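Long-range contacts in Lic11098 (Leptospira interrogans serogroup Icterohaemorrhagiae serovar copenhageni, PDB 4U08), which is of unknown function but forms a leucine-rich repeat solenoid that carries zinc and calcium ions and may act as a virulence factor: residues L119-L124 / L142-F147; A125-D130 / N148-E153; N168-L173 / D189-N194; L183-L188 / L206-L211; L234-L239 / K256-Q261. All coordinates share one frame; numbering follows the deposited sequence.

How the contacts relate
All five contacts join neighbouring turns of the leucine-rich repeat solenoid. From the N terminus, contact 1 closes a loop between the ends of strands 116-118 and 139-141, and contact 2 joins the segments that follow directly. Contacts 1 and 2 therefore cross, and Phe147 of contact 1 packs on Ala125 and Leu127 of contact 2. Contact 3 comes next along the chain, and its Asn168 and Gln169 grip the second turn of contact 1. Contacts 3 and 4 also cross: contact 4 pairs strands 185-187 and 208-210. Contact 5 closes last, tied to contact 4 where Asn237 reaches Leu211 O.

Contact 1: residues L119-L124 / L142-F147; sequences LAHNQL and LGHNQF
The asparagine of the leucine-rich repeat consensus carries this contact. Asn145 lies between the backbones with its amide gripped by three bonds. Asn145 ND2 points almost straight at Leu119 O, 2.9 Å away at 171°, and also donates to Leu142 O at 3.0 Å. Asn145 OD1 accepts from Leu124 N at 3.0 Å. These bonds fix the rotation of a buried amide. The backbones add His121 N to Gly143 O at 3.0 Å and Gln146 N to Leu124 O at 2.8 Å. On the solvent side the His121 and His144 rings form an offset stack, planes 18° apart and centroids 4.0 Å apart. His144 CB sits over the middle of the His121 ring. On the inner side Leu119 CD1 meets Leu142 CD2 at 3.9 Å, and Leu124 O lies over one face of the Phe147 ring. The two turns follow strands 116-118 and 139-141. The next turn, after strand 162-164, continues the pattern: His167 stacks on His144, and Asn168 ND2 bonds to Leu142 O.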
# COMPACT_ATOMS: atom_id res chain seq x y z
N LEU A 119 -4.47 -10.54 -12.66
CA LEU A 119 -4.46 -11.99 -12.42
C LEU A 119 -4.55 -12.29 -10.93
O LEU A 119 -4.22 -13.39 -10.50
CB LEU A 119 -3.19 -12.62 -13.05
CG LEU A 119 -3.09 -12.62 -14.57
CD1 LEU A 119 -1.65 -12.93 -15.03
CD2 LEU A 119 -4.09 -13.59 -15.18
N ALA A 120 -5.03 -11.31 -10.12
CA ALA A 120 -5.13 -11.51 -8.68
C ALA A 120 -6.17 -12.59 -8.33
O ALA A 120 -7.05 -12.84 -9.13
CB ALA A 120 -5.45 -10.19 -7.97
N HIS A 121 -6.01 -13.27 -7.20
CA HIS A 121 -6.92 -14.32 -6.71
C HIS A 121 -7.05 -15.50 -7.68
O HIS A 121 -8.15 -15.88 -8.08
CB HIS A 121 -8.30 -13.75 -6.28
CG HIS A 121 -8.21 -12.80 -5.13
ND1 HIS A 121 -8.58 -13.19 -3.85
CD2 HIS A 121 -7.73 -11.54 -5.08
CE1 HIS A 121 -8.35 -12.14 -3.07
NE2 HIS A 121 -7.84 -11.13 -3.77
N ASN A 122 -5.92 -16.08 -8.07
CA ASN A 122 -5.87 -17.27 -8.91
C ASN A 122 -4.97 -18.28 -8.21
O ASN A 122 -4.72 -18.15 -7.01
CB ASN A 122 -5.44 -16.93 -10.34
CG ASN A 122 -6.57 -16.43 -11.16
OD1 ASN A 122 -7.36 -17.21 -11.68
ND2 ASN A 122 -6.72 -15.12 -11.25
N GLN A 123 -4.49 -19.30 -8.94
CA GLN A 123 -3.60 -20.30 -8.33
C GLN A 123 -2.31 -20.43 -9.17
O GLN A 123 -1.81 -21.52 -9.43
CB GLN A 123 -4.37 -21.63 -8.08
CG GLN A 123 -5.20 -21.55 -6.77
CD GLN A 123 -6.44 -22.41 -6.66
OE1 GLN A 123 -7.57 -21.90 -6.52
NE2 GLN A 123 -6.26 -23.73 -6.55
N LEU A 124 -1.77 -19.26 -9.57
CA LEU A 124 -0.54 -19.15 -10.37
C LEU A 124 0.71 -19.26 -9.53
O LEU A 124 0.79 -18.66 -8.46
CB LEU A 124 -0.51 -17.82 -11.15
CG LEU A 124 -1.62 -17.59 -12.16
CD1 LEU A 124 -1.62 -16.15 -12.64
CD2 LEU A 124 -1.48 -18.53 -13.35
N LEU A 142 -0.85 -9.44 -9.40
CA LEU A 142 -0.58 -10.88 -9.19
C LEU A 142 -0.81 -11.29 -7.74
O LEU A 142 -0.40 -12.38 -7.33
CB LEU A 142 0.87 -11.22 -9.62
CG LEU A 142 1.21 -11.02 -11.08
CD1 LEU A 142 2.72 -10.88 -11.27
CD2 LEU A 142 0.61 -12.12 -11.94
N GLY A 143 -1.45 -10.41 -6.98
CA GLY A 143 -1.74 -10.68 -5.58
C GLY A 143 -2.60 -11.92 -5.35
O GLY A 143 -3.35 -12.31 -6.25
N HIS A 144 -2.49 -12.54 -4.18
CA HIS A 144 -3.31 -13.72 -3.82
C HIS A 144 -3.17 -14.87 -4.81
O HIS A 144 -4.15 -15.36 -5.37
CB HIS A 144 -4.80 -13.35 -3.59
CG HIS A 144 -5.02 -12.41 -2.44
ND1 HIS A 144 -4.93 -11.05 -2.63
CD2 HIS A 144 -5.29 -12.66 -1.14
CE1 HIS A 144 -5.14 -10.50 -1.45
NE2 HIS A 144 -5.34 -11.42 -0.52
N ASN A 145 -1.93 -15.27 -5.07
CA ASN A 145 -1.61 -16.40 -5.94
C ASN A 145 -0.70 -17.33 -5.15
O ASN A 145 -0.73 -17.31 -3.90
CB ASN A 145 -1.00 -15.93 -7.27
CG ASN A 145 -2.03 -15.63 -8.29
OD1 ASN A 145 -2.66 -16.54 -8.81
ND2 ASN A 145 -2.28 -14.35 -8.58
N GLN A 146 0.12 -18.14 -5.83
CA GLN A 146 1.00 -19.09 -5.17
C GLN A 146 2.46 -18.93 -5.61
O GLN A 146 3.19 -19.92 -5.74
CB GLN A 146 0.51 -20.54 -5.41
CG GLN A 146 -0.77 -20.88 -4.66
CD GLN A 146 -1.65 -21.87 -5.39
OE1 GLN A 146 -1.43 -22.21 -6.56
NE2 GLN A 146 -2.68 -22.34 -4.71
N PHE A 147 2.91 -17.68 -5.81
CA PHE A 147 4.29 -17.40 -6.17
C PHE A 147 5.22 -17.50 -4.96
O PHE A 147 5.10 -16.72 -4.01
CB PHE A 147 4.42 -16.01 -6.83
CG PHE A 147 3.79 -15.87 -8.19
CD1 PHE A 147 4.47 -16.29 -9.34
CD2 PHE A 147 2.53 -15.30 -8.33
CE1 PHE A 147 3.89 -16.13 -10.61
CE2 PHE A 147 1.95 -15.16 -9.59
CZ PHE A 147 2.63 -15.58 -10.73

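Contact 2: residues A125-D130 / N148-E153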
# COMPACT_ATOMS: atom_id res chain seq x y z
N ALA A 125 1.68 -20.05 -9.99
CA ALA A 125 2.97 -20.21 -9.32
C ALA A 125 4.11 -19.71 -10.23
O ALA A 125 5.22 -19.49 -9.77
CB ALA A 125 3.19 -21.68 -8.94
N THR A 126 3.80 -19.54 -11.52
CA THR A 126 4.75 -19.12 -12.54
C THR A 126 4.07 -18.29 -13.59
O THR A 126 2.85 -18.37 -13.77
CB THR A 126 5.31 -20.37 -13.32
OG1 THR A 126 4.24 -21.08 -13.95
CG2 THR A 126 6.14 -21.30 -12.47
N LEU A 127 4.89 -17.56 -14.37
CA LEU A 127 4.45 -16.84 -15.54
C LEU A 127 5.34 -17.26 -16.71
O LEU A 127 6.52 -17.52 -16.47
CB LEU A 127 4.56 -15.30 -15.34
CG LEU A 127 3.60 -14.67 -14.32
CD1 LEU A 127 3.90 -13.19 -14.18
CD2 LEU A 127 2.15 -14.86 -14.72
N PRO A 128 4.86 -17.26 -17.97
CA PRO A 128 5.79 -17.56 -19.08
C PRO A 128 6.79 -16.40 -19.20
O PRO A 128 6.46 -15.25 -18.86
CB PRO A 128 4.86 -17.65 -20.31
CG PRO A 128 3.67 -16.78 -19.95
CD PRO A 128 3.50 -16.94 -18.46
N GLU A 129 7.99 -16.69 -19.68
CA GLU A 129 9.02 -15.68 -19.87
C GLU A 129 8.56 -14.63 -20.90
O GLU A 129 9.01 -13.50 -20.83
CB GLU A 129 10.35 -16.32 -20.31
CG GLU A 129 11.07 -17.06 -19.19
CD GLU A 129 12.30 -17.85 -19.61
OE1 GLU A 129 12.51 -18.95 -19.07
OE2 GLU A 129 13.07 -17.36 -20.47
N ASP A 130 7.63 -15.02 -21.81
CA ASP A 130 7.01 -14.21 -22.88
C ASP A 130 6.30 -12.94 -22.34
O ASP A 130 5.97 -12.04 -23.11
CB ASP A 130 5.99 -15.06 -23.64
CG ASP A 130 6.63 -16.32 -24.19
OD1 ASP A 130 6.87 -17.27 -23.38
OD2 ASP A 130 6.99 -16.33 -25.39
N ASN A 148 6.19 -18.44 -5.04
CA ASN A 148 7.22 -18.63 -4.01
C ASN A 148 8.38 -17.76 -4.39
O ASN A 148 9.20 -17.40 -3.54
CB ASN A 148 7.67 -20.10 -3.99
CG ASN A 148 6.57 -21.04 -3.58
OD1 ASN A 148 5.90 -20.86 -2.57
ND2 ASN A 148 6.35 -22.06 -4.38
N SER A 149 8.45 -17.43 -5.69
CA SER A 149 9.44 -16.55 -6.27
C SER A 149 8.82 -15.92 -7.50
O SER A 149 7.82 -16.42 -8.01
CB SER A 149 10.73 -17.30 -6.58
OG SER A 149 10.44 -18.36 -7.48
N ILE A 150 9.33 -14.78 -7.92
CA ILE A 150 8.81 -14.10 -9.11
C ILE A 150 9.94 -14.03 -10.14
O ILE A 150 11.06 -13.67 -9.79
CB ILE A 150 8.12 -12.73 -8.77
CG1 ILE A 150 7.47 -12.06 -10.02
CG2 ILE A 150 9.03 -11.76 -8.02
CD1 ILE A 150 6.19 -12.72 -10.55
N LEU A 151 9.66 -14.48 -11.38
CA LEU A 151 10.62 -14.54 -12.48
C LEU A 151 11.31 -13.20 -12.71
O LEU A 151 10.67 -12.16 -12.57
CB LEU A 151 9.96 -15.11 -13.77
CG LEU A 151 9.09 -14.22 -14.67
CD1 LEU A 151 8.71 -14.98 -15.95
CD2 LEU A 151 7.80 -13.76 -13.96
N LYS A 152 12.62 -13.22 -13.03
CA LYS A 152 13.38 -11.98 -13.20
C LYS A 152 12.93 -11.16 -14.41
O LYS A 152 13.19 -9.96 -14.43
CB LYS A 152 14.91 -12.23 -13.21
CG LYS A 152 15.37 -13.07 -14.39
CD LYS A 152 16.86 -13.36 -14.29
CE LYS A 152 17.32 -14.36 -15.30
NZ LYS A 152 16.79 -14.05 -16.65
N GLU A 153 12.21 -11.79 -15.36
CA GLU A 153 11.66 -11.20 -16.60
C GLU A 153 10.68 -10.07 -16.28
O GLU A 153 10.38 -9.26 -17.16
CB GLU A 153 10.93 -12.25 -17.47
CG GLU A 153 11.84 -13.22 -18.23
CD GLU A 153 12.86 -14.02 -17.43
OE1 GLU A 153 14.02 -14.10 -17.88
OE2 GLU A 153 12.52 -14.49 -16.32
O HOH W 1 6.53 -20.11 -7.55
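Water W 1 has the best-held polar atom of this contact, its oxygen being gripped by two hydrogen bonds. It donates to Ala125 O at 2.7 Å and accepts from Asn148 N at 3.0 Å, so it bridges backbones too far apart to bond directly. Leu151 has CG in the crowded position between the backbone N and carbonyl carbon (chi1 80°). Leu151 CD1 meets the Leu127 and Pro128 carbonyl oxygens, 3.4 Å from Leu127 O. Leu151 CD2 meets Leu127 CB at 3.8 Å, and the two leucine side chains cross at about a right angle. Glu129 and Glu153 cross obliquely, with Glu129 CG 3.9 Å from Glu153 CD. Glu129 OE2 and Glu153 OE1 are 4.3 Å apart. Lys152 NZ forms a salt bridge with Glu153 OE1, on its syn lone pair at 3.0 Å, which probably eases the repulsion between the carboxylates. Loops running alongside in one direction into short 3-10 segments, here from Glu129 and Lys152, are typical of the convex side of a leucine-rich repeat solenoid.

Contact 3: residues N168-L173 / D189-N194; sequences NQLNVL and DHNQLN. With ZN (zinc ion), chain G.
The inner part of this contact is tight. The Asn191 side chain lies alongside Leu170, and Asn191 OD1 accepts from Leu170 N at 3.3 Å, with the donor somewhat above the carbonyl plane. A weak bond from Asn168 N reaches the same oxygen. Asn191 ND2 turns to the other side and donates to Leu165 O and Leu188 O, so both ends of this buried amide are held. Next to it Gln192 N bonds to Leu170 O at 2.8 Å. Leu193 extends into the core, where Leu193 CD2 meets Leu173 CG at 4.0 Å; these two side chains cross at about a right angle. Buried leucines and an asparagine that grips the preceding turn are hallmarks of the leucine-rich repeat, here joining the turns after strands 162-164 and 185-187. The solvent side is held more loosely. Gln192 NE2 gives only a weak bond to Gln169 O. Gln192 takes the crowded first torsion (chi1 44°) and runs beside Asn171, the amide planes 54° apart, with a local touch of Asn171 ND2 on Gln192 CG at 3.3 Å. Asn194 is exposed, and its backbone is tied by Asn194 N to Asn171 O at 3.2 Å. At the far end His190 reaches a zinc ion. His190 ND1 binds the metal at 1.9 Å; water W 2, at 2.2 Å from the zinc, and His167 NE2 are further ligands.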
# COMPACT_ATOMS: atom_id res chain seq x y z
N ASN A 168 1.39 -13.51 -1.46
CA ASN A 168 2.01 -14.62 -2.18
C ASN A 168 2.91 -15.27 -1.16
O ASN A 168 2.69 -15.07 0.05
CB ASN A 168 2.73 -14.15 -3.44
CG ASN A 168 1.79 -14.03 -4.58
OD1 ASN A 168 1.29 -15.03 -5.09
ND2 ASN A 168 1.44 -12.82 -4.98
N GLN A 169 3.89 -16.05 -1.58
CA GLN A 169 4.77 -16.67 -0.59
C GLN A 169 6.23 -16.30 -0.84
O GLN A 169 7.12 -17.08 -0.53
CB GLN A 169 4.52 -18.20 -0.49
CG GLN A 169 3.71 -18.77 -1.66
CD GLN A 169 2.30 -19.13 -1.29
OE1 GLN A 169 1.98 -20.31 -1.07
NE2 GLN A 169 1.42 -18.14 -1.26
N LEU A 170 6.48 -15.04 -1.29
CA LEU A 170 7.82 -14.54 -1.57
C LEU A 170 8.73 -14.42 -0.37
O LEU A 170 8.37 -13.77 0.60
CB LEU A 170 7.78 -13.18 -2.33
CG LEU A 170 6.95 -13.12 -3.59
CD1 LEU A 170 6.90 -11.68 -4.13
CD2 LEU A 170 7.49 -14.04 -4.66
N ASN A 171 9.94 -15.00 -0.44
CA ASN A 171 10.92 -14.86 0.63
C ASN A 171 11.90 -13.78 0.23
O ASN A 171 12.48 -13.10 1.08
CB ASN A 171 11.70 -16.16 0.84
CG ASN A 171 10.87 -17.41 0.79
OD1 ASN A 171 10.88 -18.14 -0.20
ND2 ASN A 171 10.11 -17.67 1.84
N VAL A 172 12.12 -13.66 -1.09
CA VAL A 172 13.11 -12.75 -1.67
C VAL A 172 12.55 -12.14 -2.97
O VAL A 172 11.61 -12.69 -3.56
CB VAL A 172 14.45 -13.55 -1.93
CG1 VAL A 172 15.42 -12.78 -2.79
CG2 VAL A 172 15.14 -13.93 -0.62
N LEU A 173 13.12 -11.00 -3.39
CA LEU A 173 12.80 -10.35 -4.66
C LEU A 173 14.00 -10.55 -5.61
O LEU A 173 15.14 -10.46 -5.15
CB LEU A 173 12.55 -8.85 -4.48
CG LEU A 173 11.37 -8.43 -3.63
CD1 LEU A 173 11.41 -6.91 -3.39
CD2 LEU A 173 10.05 -8.88 -4.26
N ASP A 189 2.67 -6.50 0.43
CA ASP A 189 2.09 -6.87 1.72
C ASP A 189 1.88 -8.37 1.89
O ASP A 189 1.40 -9.03 0.97
CB ASP A 189 0.69 -6.24 1.94
CG ASP A 189 0.64 -4.72 2.03
OD1 ASP A 189 1.67 -4.11 2.34
OD2 ASP A 189 -0.44 -4.16 1.78
N HIS A 190 2.11 -8.85 3.09
CA HIS A 190 1.80 -10.21 3.51
C HIS A 190 2.46 -11.33 2.65
O HIS A 190 1.82 -12.30 2.26
CB HIS A 190 0.27 -10.40 3.61
CG HIS A 190 -0.16 -11.22 4.79
ND1 HIS A 190 -1.44 -11.12 5.32
CD2 HIS A 190 0.54 -12.14 5.50
CE1 HIS A 190 -1.48 -11.97 6.33
NE2 HIS A 190 -0.30 -12.60 6.49
N ASN A 191 3.75 -11.17 2.39
CA ASN A 191 4.54 -12.22 1.77
C ASN A 191 5.38 -12.72 2.96
O ASN A 191 4.93 -12.60 4.09
CB ASN A 191 5.40 -11.66 0.62
CG ASN A 191 4.63 -11.55 -0.65
OD1 ASN A 191 4.37 -12.54 -1.30
ND2 ASN A 191 4.24 -10.35 -1.04
N GLN A 192 6.60 -13.22 2.74
CA GLN A 192 7.45 -13.62 3.86
C GLN A 192 8.84 -13.10 3.62
O GLN A 192 9.84 -13.77 3.90
CB GLN A 192 7.37 -15.14 4.17
CG GLN A 192 7.42 -16.07 2.97
CD GLN A 192 7.04 -17.49 3.33
OE1 GLN A 192 7.45 -18.03 4.37
NE2 GLN A 192 6.28 -18.14 2.47
N LEU A 193 8.92 -11.88 3.07
CA LEU A 193 10.18 -11.25 2.73
C LEU A 193 11.04 -11.07 3.95
O LEU A 193 10.61 -10.46 4.92
CB LEU A 193 9.95 -9.90 2.03
CG LEU A 193 9.30 -9.93 0.64
CD1 LEU A 193 8.84 -8.53 0.22
CD2 LEU A 193 10.27 -10.47 -0.42
N ASN A 194 12.25 -11.63 3.92
CA ASN A 194 13.19 -11.52 5.04
C ASN A 194 14.27 -10.51 4.76
O ASN A 194 14.96 -10.07 5.67
CB ASN A 194 13.77 -12.91 5.42
CG ASN A 194 14.28 -13.73 4.26
OD1 ASN A 194 15.24 -13.36 3.59
ND2 ASN A 194 13.64 -14.86 4.01
ZN ZN G . -2.76 -9.95 4.60
O HOH W 2 -1.95 -7.96 5.11

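Contact 4: residues L183-L188 / L206-L211. With ZN (zinc ion), chain F; CA (calcium ion), chain H.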
# COMPACT_ATOMS: atom_id res chain seq x y z
N LEU A 183 8.28 2.39 -12.35
CA LEU A 183 7.39 1.89 -11.29
C LEU A 183 7.06 2.98 -10.27
O LEU A 183 7.95 3.66 -9.79
CB LEU A 183 7.98 0.63 -10.59
CG LEU A 183 6.98 -0.27 -9.84
CD1 LEU A 183 6.02 -1.00 -10.79
CD2 LEU A 183 7.71 -1.29 -8.97
N GLU A 184 5.78 3.16 -10.00
CA GLU A 184 5.30 4.16 -9.04
C GLU A 184 4.72 3.51 -7.80
O GLU A 184 4.78 4.10 -6.71
CB GLU A 184 4.25 5.07 -9.68
CG GLU A 184 4.82 5.92 -10.80
CD GLU A 184 3.81 6.69 -11.63
OE1 GLU A 184 2.60 6.47 -11.44
OE2 GLU A 184 4.24 7.50 -12.48
N SER A 185 4.13 2.32 -7.95
CA SER A 185 3.52 1.60 -6.83
C SER A 185 3.97 0.14 -6.80
O SER A 185 3.86 -0.57 -7.80
CB SER A 185 2.01 1.71 -6.90
OG SER A 185 1.40 1.04 -5.81
N LEU A 186 4.47 -0.30 -5.66
CA LEU A 186 4.92 -1.69 -5.48
C LEU A 186 4.21 -2.29 -4.27
O LEU A 186 4.45 -1.87 -3.15
CB LEU A 186 6.47 -1.75 -5.36
CG LEU A 186 7.11 -3.14 -5.10
CD1 LEU A 186 6.63 -4.20 -6.14
CD2 LEU A 186 8.61 -3.04 -5.07
N GLY A 187 3.33 -3.26 -4.50
CA GLY A 187 2.57 -3.91 -3.44
C GLY A 187 3.14 -5.26 -3.06
O GLY A 187 3.02 -6.22 -3.83
N LEU A 188 3.76 -5.36 -1.89
CA LEU A 188 4.36 -6.60 -1.39
C LEU A 188 3.82 -7.04 -0.02
O LEU A 188 4.45 -7.86 0.64
CB LEU A 188 5.89 -6.42 -1.33
CG LEU A 188 6.60 -6.30 -2.68
CD1 LEU A 188 7.96 -5.74 -2.51
CD2 LEU A 188 6.61 -7.66 -3.41
N LEU A 206 9.43 5.38 -7.84
CA LEU A 206 8.58 4.78 -6.81
C LEU A 206 8.04 5.80 -5.83
O LEU A 206 8.80 6.54 -5.24
CB LEU A 206 9.28 3.65 -6.05
CG LEU A 206 8.38 2.69 -5.29
CD1 LEU A 206 7.57 1.80 -6.28
CD2 LEU A 206 9.23 1.77 -4.36
N GLN A 207 6.72 5.83 -5.70
CA GLN A 207 6.02 6.75 -4.82
C GLN A 207 5.43 6.03 -3.62
O GLN A 207 5.30 6.64 -2.56
CB GLN A 207 4.90 7.47 -5.58
CG GLN A 207 5.41 8.41 -6.67
CD GLN A 207 4.31 8.76 -7.66
OE1 GLN A 207 4.56 8.91 -8.85
NE2 GLN A 207 3.07 8.88 -7.22
N ILE A 208 4.96 4.79 -3.82
CA ILE A 208 4.29 4.00 -2.78
C ILE A 208 4.92 2.61 -2.69
O ILE A 208 4.96 1.88 -3.67
CB ILE A 208 2.76 3.89 -3.05
CG1 ILE A 208 2.07 5.26 -3.34
CG2 ILE A 208 2.04 3.13 -1.93
CD1 ILE A 208 2.08 6.37 -2.40
N LEU A 209 5.34 2.22 -1.48
CA LEU A 209 5.93 0.92 -1.23
C LEU A 209 5.20 0.27 -0.04
O LEU A 209 5.32 0.76 1.08
CB LEU A 209 7.45 1.07 -0.96
CG LEU A 209 8.29 -0.21 -0.63
CD1 LEU A 209 8.07 -1.33 -1.68
CD2 LEU A 209 9.78 0.12 -0.55
N HIS A 210 4.42 -0.79 -0.32
CA HIS A 210 3.64 -1.54 0.66
C HIS A 210 4.40 -2.79 1.04
O HIS A 210 4.58 -3.67 0.20
CB HIS A 210 2.26 -1.88 0.08
CG HIS A 210 1.31 -0.71 0.06
ND1 HIS A 210 0.01 -0.86 -0.33
CD2 HIS A 210 1.52 0.59 0.39
CE1 HIS A 210 -0.53 0.35 -0.25
NE2 HIS A 210 0.34 1.24 0.19
N LEU A 211 4.91 -2.84 2.26
CA LEU A 211 5.70 -3.97 2.76
C LEU A 211 5.17 -4.50 4.08
O LEU A 211 5.91 -5.14 4.84
CB LEU A 211 7.16 -3.56 2.93
CG LEU A 211 8.00 -3.53 1.65
CD1 LEU A 211 9.27 -2.79 1.88
CD2 LEU A 211 8.32 -4.94 1.20
ZN ZN F . -0.83 -2.70 -1.29
CA CA H . 0.60 6.79 -13.45
O HOH W 3 0.34 -4.60 -1.15
O HOH W 4 0.30 8.38 -11.38
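Leu186 and Leu209 lie side by side on two parallel strands that run in register only 3° apart. Both have CG anti to the backbone N, so they point the same way and Leu186 CD2 meets Leu209 CD1 at 3.8 Å. Leu183 and Leu206 repeat this, with Leu183 CD2 4.1 Å from Leu206 CD1. Leu188 and Leu211 are also side by side, but with CG anti to the carbonyl carbon; Leu188 CB touches Leu211 CD2 at 3.8 Å. Glu184 and Gln207 are extended alongside each other, carboxylate and amide planes 35° apart. Glu184 OE1 binds calcium at 2.9 Å, together with Glu161 OE2 and water W 4. Ser185, Ile208 and His210 stand on the opposite face to Leu186 and Leu209. The His210 ring reaches a zinc ion through His210 ND1, 2.2 Å from the metal, with water W 3 as another ligand. In the backbone Glu184 O accepts twice, from Gln207 N on a lone pair at 2.8 Å and from Ile208 N nearly along the C=O axis at 3.0 Å. The metal ions are features of this protein; the short parallel strands and inward leucines are typical of the concave side of a leucine-rich repeat solenoid.

Contact 5: residues L234-L239 / K256-Q261; sequences LNKNKL and KLYENQ
Asn260 has the central amide here, and it is the consensus asparagine of a leucine-rich repeat turn. Asn260 ND2 donates nearly straight to Leu234 O, 2.9 Å away at 170°. That oxygen lies in the amide plane of Asn260, but the donor stands above the carbonyl plane of Leu234. Asn260 ND2 also reaches Leu257 O at 3.0 Å. Asn260 OD1 offers a lone pair to Leu239 N at 3.1 Å, so three bonds hold this buried group flat. Around it the backbones bond directly: Leu234 N to Lys256 O, Lys236 N to Tyr258 O at 2.8 Å, and Gln261 N to Leu239 O. Leu257 CD2 touches Leu239 CD1 at 3.8 Å and Leu234 CB at 3.9 Å. Further out, Asn237 ND2 also donates to Leu234 O and holds Leu211 O of the preceding turn. At the surface the edge of the Tyr258 ring faces Asn235 CB. The extended Lys236 runs alongside Tyr258 and Glu259, with Lys236 CE 3.8 Å from Tyr258 CE1 and 3.7 Å from Glu259 OE1.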
# COMPACT_ATOMS: atom_id res chain seq x y z
N LEU A 234 5.65 -0.12 6.50
CA LEU A 234 6.46 -1.21 7.07
C LEU A 234 5.85 -1.87 8.30
O LEU A 234 6.55 -2.56 9.04
CB LEU A 234 7.87 -0.70 7.37
CG LEU A 234 8.74 -0.46 6.13
CD1 LEU A 234 9.85 0.52 6.43
CD2 LEU A 234 9.30 -1.76 5.58
N ASN A 235 4.52 -1.70 8.49
CA ASN A 235 3.80 -2.29 9.63
C ASN A 235 4.03 -3.78 9.74
O ASN A 235 4.07 -4.47 8.71
CB ASN A 235 2.29 -2.14 9.48
CG ASN A 235 1.76 -0.75 9.38
OD1 ASN A 235 0.62 -0.56 8.95
ND2 ASN A 235 2.51 0.24 9.85
N LYS A 236 4.12 -4.28 10.97
CA LYS A 236 4.20 -5.72 11.24
C LYS A 236 5.36 -6.42 10.51
O LYS A 236 5.16 -7.36 9.75
CB LYS A 236 2.86 -6.41 10.97
CG LYS A 236 1.75 -6.00 11.95
CD LYS A 236 0.44 -6.69 11.65
CE LYS A 236 -0.58 -6.35 12.71
NZ LYS A 236 -1.94 -6.82 12.35
N ASN A 237 6.57 -5.94 10.75
CA ASN A 237 7.81 -6.57 10.30
C ASN A 237 8.61 -6.84 11.59
O ASN A 237 8.03 -6.77 12.67
CB ASN A 237 8.56 -5.70 9.29
CG ASN A 237 8.02 -5.88 7.90
OD1 ASN A 237 8.37 -6.84 7.21
ND2 ASN A 237 7.16 -4.99 7.45
N LYS A 238 9.93 -7.06 11.49
CA LYS A 238 10.79 -7.34 12.64
C LYS A 238 11.97 -6.39 12.69
O LYS A 238 13.04 -6.76 13.15
CB LYS A 238 11.30 -8.80 12.57
CG LYS A 238 10.22 -9.86 12.69
CD LYS A 238 10.82 -11.26 12.51
CE LYS A 238 9.84 -12.36 12.86
NZ LYS A 238 8.78 -12.54 11.83
N LEU A 239 11.78 -5.13 12.21
CA LEU A 239 12.84 -4.14 12.19
C LEU A 239 13.31 -3.78 13.56
O LEU A 239 12.51 -3.44 14.44
CB LEU A 239 12.43 -2.86 11.42
CG LEU A 239 11.98 -3.06 9.97
CD1 LEU A 239 11.29 -1.82 9.43
CD2 LEU A 239 13.14 -3.44 9.07
N LYS A 256 5.05 4.46 8.16
CA LYS A 256 4.26 3.61 9.07
C LYS A 256 5.11 2.43 9.51
O LYS A 256 5.48 1.60 8.68
CB LYS A 256 2.96 3.17 8.40
CG LYS A 256 1.96 4.32 8.32
CD LYS A 256 0.54 3.83 8.17
CE LYS A 256 -0.45 4.95 8.08
NZ LYS A 256 -0.30 5.72 6.81
N LEU A 257 5.49 2.40 10.80
CA LEU A 257 6.36 1.40 11.40
C LEU A 257 5.70 0.67 12.58
O LEU A 257 6.41 0.10 13.41
CB LEU A 257 7.67 2.10 11.84
CG LEU A 257 8.62 2.56 10.73
CD1 LEU A 257 9.55 3.64 11.21
CD2 LEU A 257 9.44 1.39 10.20
N TYR A 258 4.36 0.66 12.61
CA TYR A 258 3.52 0.02 13.62
C TYR A 258 3.92 -1.46 13.79
O TYR A 258 4.11 -2.17 12.81
CB TYR A 258 2.03 0.15 13.23
CG TYR A 258 1.09 -0.80 13.95
CD1 TYR A 258 0.51 -1.87 13.27
CD2 TYR A 258 0.78 -0.63 15.30
CE1 TYR A 258 -0.36 -2.75 13.93
CE2 TYR A 258 -0.09 -1.50 15.96
CZ TYR A 258 -0.66 -2.56 15.27
OH TYR A 258 -1.52 -3.41 15.93
N GLU A 259 4.09 -1.88 15.04
CA GLU A 259 4.43 -3.25 15.42
C GLU A 259 5.75 -3.75 14.80
O GLU A 259 5.77 -4.75 14.08
CB GLU A 259 3.25 -4.22 15.14
CG GLU A 259 2.33 -4.34 16.34
CD GLU A 259 1.34 -5.49 16.35
OE1 GLU A 259 1.63 -6.54 15.73
OE2 GLU A 259 0.30 -5.37 17.04
N ASN A 260 6.82 -3.03 15.05
CA ASN A 260 8.16 -3.47 14.70
C ASN A 260 8.88 -3.66 16.04
O ASN A 260 8.21 -3.73 17.08
CB ASN A 260 8.88 -2.51 13.73
CG ASN A 260 8.53 -2.83 12.30
OD1 ASN A 260 9.11 -3.73 11.70
ND2 ASN A 260 7.52 -2.18 11.74
N GLN A 261 10.19 -3.72 16.05
CA GLN A 261 10.91 -3.94 17.31
C GLN A 261 11.98 -2.90 17.45
O GLN A 261 13.06 -3.17 17.96
CB GLN A 261 11.45 -5.39 17.39
CG GLN A 261 10.41 -6.49 17.06
CD GLN A 261 10.94 -7.91 16.97
OE1 GLN A 261 10.16 -8.88 16.89
NE2 GLN A 261 12.26 -8.10 16.99